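Local coordinates for ATP phosphoribosyltransferase regulatory subunit (Bacillus halodurans, PDB 3OD1) that is the regulatory subunit of ATP phosphoribosyltransferase, probably required for the first step of histidine biosynthesis and possibly for its feedback control by histidine, at the interface of chains A and B. Sequence-based numbering; all coordinates share one arbitrary frame. Chains: chain A/B, ATP phosphoribosyltransferase regulatory subunit.

Contacts 1 and 2 lie side by side in one two-fold symmetric interface of the two copies in the deposited assembly, which may or may not be the one used with HisG. The centres of their C-alpha atoms are about 10 Å apart. Both draw on helix 348-359 and strand 365-369 of chain A and helix 240-258 of chain B, and they share B:Val255. Contact 1, mainly apolar, gathers at the end of helix 240-258; contact 2, where hydrogen bonds are made, reaches the start of helix 139-155. Together they fasten one copy's C-terminal part onto the other's synthetase-like part, and symmetry repeats this with the chains exchanged.

Contact 1: the interface of chains A and B. Residues chain A 352, 356, 367; chain B 255, 258-259.
A:Ile352 presses its CD1 methyl onto one face of the B:Tyr259 ring, where the C-terminal region of one copy packs on the synthetase-like part of the other in the deposited assembly. The methyl stands 3.4 Å above the ring plane, over its centre, in a CH-pi contact, and the two side chains cross at about a right angle. CG1 of A:Ile352 is anti to the carbonyl carbon (chi1 -75°), and the extended chi2 of -174° carries CD1 on to the ring. CD1 of A:Ile352 also packs 3.7 Å from CB of B:Ser258, so it sits between the aromatic ring and the last turn of helix B:240-258. The second branch, CG2 of A:Ile352, comes to the ring rim, 3.9 Å from CD1 of B:Tyr259.

At the far end of the ring, A:Leu367 and B:Tyr259 meet tip to tip. The CD2 methyl of A:Leu367, from strand A:365-369, is 3.5 Å from the phenol oxygen OH of B:Tyr259, a van der Waals approach that borders the hydroxyl end of the ring.

The polar approach comes from A:Arg356 of helix A:348-359, whose chain bends at chi3 (-93°) to bring the guanidinium edge to the B:Tyr259 backbone. The carbonyl carbon of B:Tyr259 lies in the guanidinium plane. The N-H nevertheless points elsewhere and makes no hydrogen bond, although NH2 of A:Arg356 is 2.8 Å from the carbonyl O of B:Tyr259.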
# COMPACT_ATOMS: atom_id res chain seq x y z
N ILE A 352 19.11 -19.62 19.60
CA ILE A 352 17.97 -19.82 18.70
C ILE A 352 16.75 -20.27 19.49
O ILE A 352 15.64 -19.79 19.27
CB ILE A 352 18.28 -20.83 17.58
CG1 ILE A 352 19.19 -20.19 16.53
CG2 ILE A 352 16.99 -21.35 16.96
CD1 ILE A 352 19.43 -21.07 15.33
N ARG A 356 13.15 -18.34 19.91
CA ARG A 356 11.95 -19.08 19.54
C ARG A 356 10.93 -19.03 20.68
O ARG A 356 9.75 -18.76 20.48
CB ARG A 356 12.33 -20.53 19.25
CG ARG A 356 11.21 -21.43 18.78
CD ARG A 356 11.63 -22.89 18.91
NE ARG A 356 12.23 -23.49 17.71
CZ ARG A 356 13.06 -22.89 16.86
NH1 ARG A 356 13.45 -21.64 17.03
NH2 ARG A 356 13.52 -23.57 15.81
N LEU A 367 17.92 -11.85 16.85
CA LEU A 367 18.93 -12.87 17.12
C LEU A 367 20.22 -12.49 16.39
O LEU A 367 20.30 -12.54 15.16
CB LEU A 367 18.40 -14.22 16.64
CG LEU A 367 19.08 -15.52 17.10
CD1 LEU A 367 19.36 -15.49 18.58
CD2 LEU A 367 18.20 -16.70 16.74
N VAL B 255 23.08 -24.42 10.38
CA VAL B 255 22.27 -23.35 10.97
C VAL B 255 20.78 -23.61 10.80
O VAL B 255 20.00 -23.43 11.74
CB VAL B 255 22.60 -21.97 10.35
CG1 VAL B 255 21.70 -20.89 10.95
CG2 VAL B 255 24.08 -21.61 10.57
N SER B 258 19.54 -26.13 13.24
CA SER B 258 19.32 -25.52 14.55
C SER B 258 17.98 -24.82 14.59
O SER B 258 17.28 -24.86 15.61
CB SER B 258 20.44 -24.55 14.89
OG SER B 258 21.67 -25.24 14.99
N TYR B 259 17.60 -24.18 13.48
CA TYR B 259 16.28 -23.57 13.40
C TYR B 259 15.15 -24.58 13.21
O TYR B 259 13.99 -24.21 13.17
CB TYR B 259 16.19 -22.56 12.26
CG TYR B 259 16.75 -21.19 12.57
CD1 TYR B 259 16.03 -20.27 13.32
CD2 TYR B 259 17.99 -20.80 12.06
CE1 TYR B 259 16.54 -19.00 13.59
CE2 TYR B 259 18.50 -19.55 12.32
CZ TYR B 259 17.78 -18.65 13.08
OH TYR B 259 18.31 -17.40 13.33

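Contact 2: the interface of chains A and B. Residues chain A 343, 345, 348, 369, 371-372; chain B 138, 140, 251, 255.
B:Val255 lays its CG2 methyl over one face of the A:Arg348 guanidinium, 3.8 Å above the plane and off centre. Beside this, the CB carbons of A:Asp369 and B:Ser140 pack against each other, with the ring tip CZ of A:Phe343 touching B:Ser140. The CG2 methyl of B:Thr138 rests on the backbone turn of A:Ala371 and A:Gly372.

Farther out, A:Arg348 bends at chi3 (-63°), turning its guanidinium so that NH2 donates a hydrogen bond to OG of B:Ser140 (2.8 Å, 155° at H), close to the guanidinium plane. The OG of B:Ser140 donates in turn to the anti lone pair of A:Asp369 OD2, 2.6 Å away. A salt bridge within chain A joins A:Arg348 NH2 to A:Asp369 OD2 at 3.5 Å. OD1 of A:Asp369 accepts a hydrogen bond from the backbone N of A:Ala371, 2.8 Å away, which helps fix the carboxylate's rotation.

At the rim, the extended B:Lys251 meets A:Asn345 tip to tip: its NZ donates a hydrogen bond to OD1 of A:Asn345, 2.6 Å away, from above the carbonyl plane (47° out of it) and not along a lone pair. A:Arg348 also bonds weakly to that OD1.

Strands 339-343 and 365-369 of chain A end here and lead into 3-10 turns 345-347 and 370-372; with the start of helix 348-359 they face the start of helix 139-155 and helix 240-258 of chain B, seating one copy's C-terminal region on the other's synthetase-like part in the deposited assembly.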
# COMPACT_ATOMS: atom_id res chain seq x y z
N PHE A 343 24.94 -13.66 20.61
CA PHE A 343 25.47 -15.00 20.83
C PHE A 343 26.75 -15.28 20.05
O PHE A 343 26.98 -14.71 18.98
CB PHE A 343 24.40 -16.04 20.47
CG PHE A 343 24.11 -16.15 18.99
CD1 PHE A 343 24.77 -17.09 18.21
CD2 PHE A 343 23.18 -15.32 18.39
CE1 PHE A 343 24.50 -17.20 16.84
CE2 PHE A 343 22.91 -15.41 17.02
CZ PHE A 343 23.56 -16.36 16.25
N ASN A 345 29.14 -18.31 18.16
CA ASN A 345 28.86 -19.46 17.32
C ASN A 345 28.60 -20.75 18.10
O ASN A 345 27.72 -21.52 17.73
CB ASN A 345 30.01 -19.67 16.34
CG ASN A 345 29.78 -20.84 15.42
OD1 ASN A 345 29.18 -20.70 14.35
ND2 ASN A 345 30.24 -22.01 15.83
N ARG A 348 24.89 -21.09 19.47
CA ARG A 348 23.85 -20.74 18.51
C ARG A 348 22.50 -21.40 18.80
O ARG A 348 21.47 -20.73 18.80
CB ARG A 348 24.29 -21.06 17.08
CG ARG A 348 23.16 -20.92 16.06
CD ARG A 348 23.66 -21.15 14.64
NE ARG A 348 24.64 -20.15 14.24
CZ ARG A 348 25.88 -20.44 13.87
NH1 ARG A 348 26.29 -21.70 13.84
NH2 ARG A 348 26.72 -19.48 13.52
N ASP A 369 24.38 -12.78 15.83
CA ASP A 369 25.69 -13.41 15.96
C ASP A 369 26.72 -12.34 16.28
O ASP A 369 26.83 -11.34 15.57
CB ASP A 369 26.07 -14.12 14.66
CG ASP A 369 27.31 -15.00 14.80
OD1 ASP A 369 28.24 -14.60 15.54
OD2 ASP A 369 27.36 -16.07 14.17
N ALA A 371 29.72 -12.24 15.77
CA ALA A 371 30.66 -12.08 14.66
C ALA A 371 30.12 -11.22 13.51
O ALA A 371 30.85 -10.90 12.58
CB ALA A 371 31.13 -13.45 14.17
N GLY A 372 28.84 -10.85 13.58
CA GLY A 372 28.26 -9.98 12.56
C GLY A 372 28.09 -8.53 12.97
O GLY A 372 27.60 -7.71 12.19
N THR B 138 27.64 -13.23 8.34
CA THR B 138 27.79 -14.56 8.94
C THR B 138 26.86 -15.62 8.33
O THR B 138 25.84 -15.30 7.72
CB THR B 138 27.53 -14.53 10.46
OG1 THR B 138 26.19 -14.09 10.71
CG2 THR B 138 28.51 -13.59 11.16
N SER B 140 25.18 -17.26 10.20
CA SER B 140 24.01 -17.02 11.06
C SER B 140 22.97 -16.20 10.31
O SER B 140 21.77 -16.49 10.36
CB SER B 140 24.42 -16.30 12.35
OG SER B 140 25.25 -17.12 13.15
N LYS B 251 27.81 -25.12 6.41
CA LYS B 251 27.48 -24.40 7.64
C LYS B 251 26.05 -23.84 7.60
O LYS B 251 25.37 -23.81 8.63
CB LYS B 251 28.48 -23.29 7.95
CG LYS B 251 28.15 -22.62 9.28
CD LYS B 251 29.35 -21.93 9.89
CE LYS B 251 29.01 -21.45 11.30
NZ LYS B 251 30.06 -20.56 11.86
N VAL B 255 23.08 -24.42 10.38
CA VAL B 255 22.27 -23.35 10.97
C VAL B 255 20.78 -23.61 10.80
O VAL B 255 20.00 -23.43 11.74
CB VAL B 255 22.60 -21.97 10.35
CG1 VAL B 255 21.70 -20.89 10.95
CG2 VAL B 255 24.08 -21.61 10.57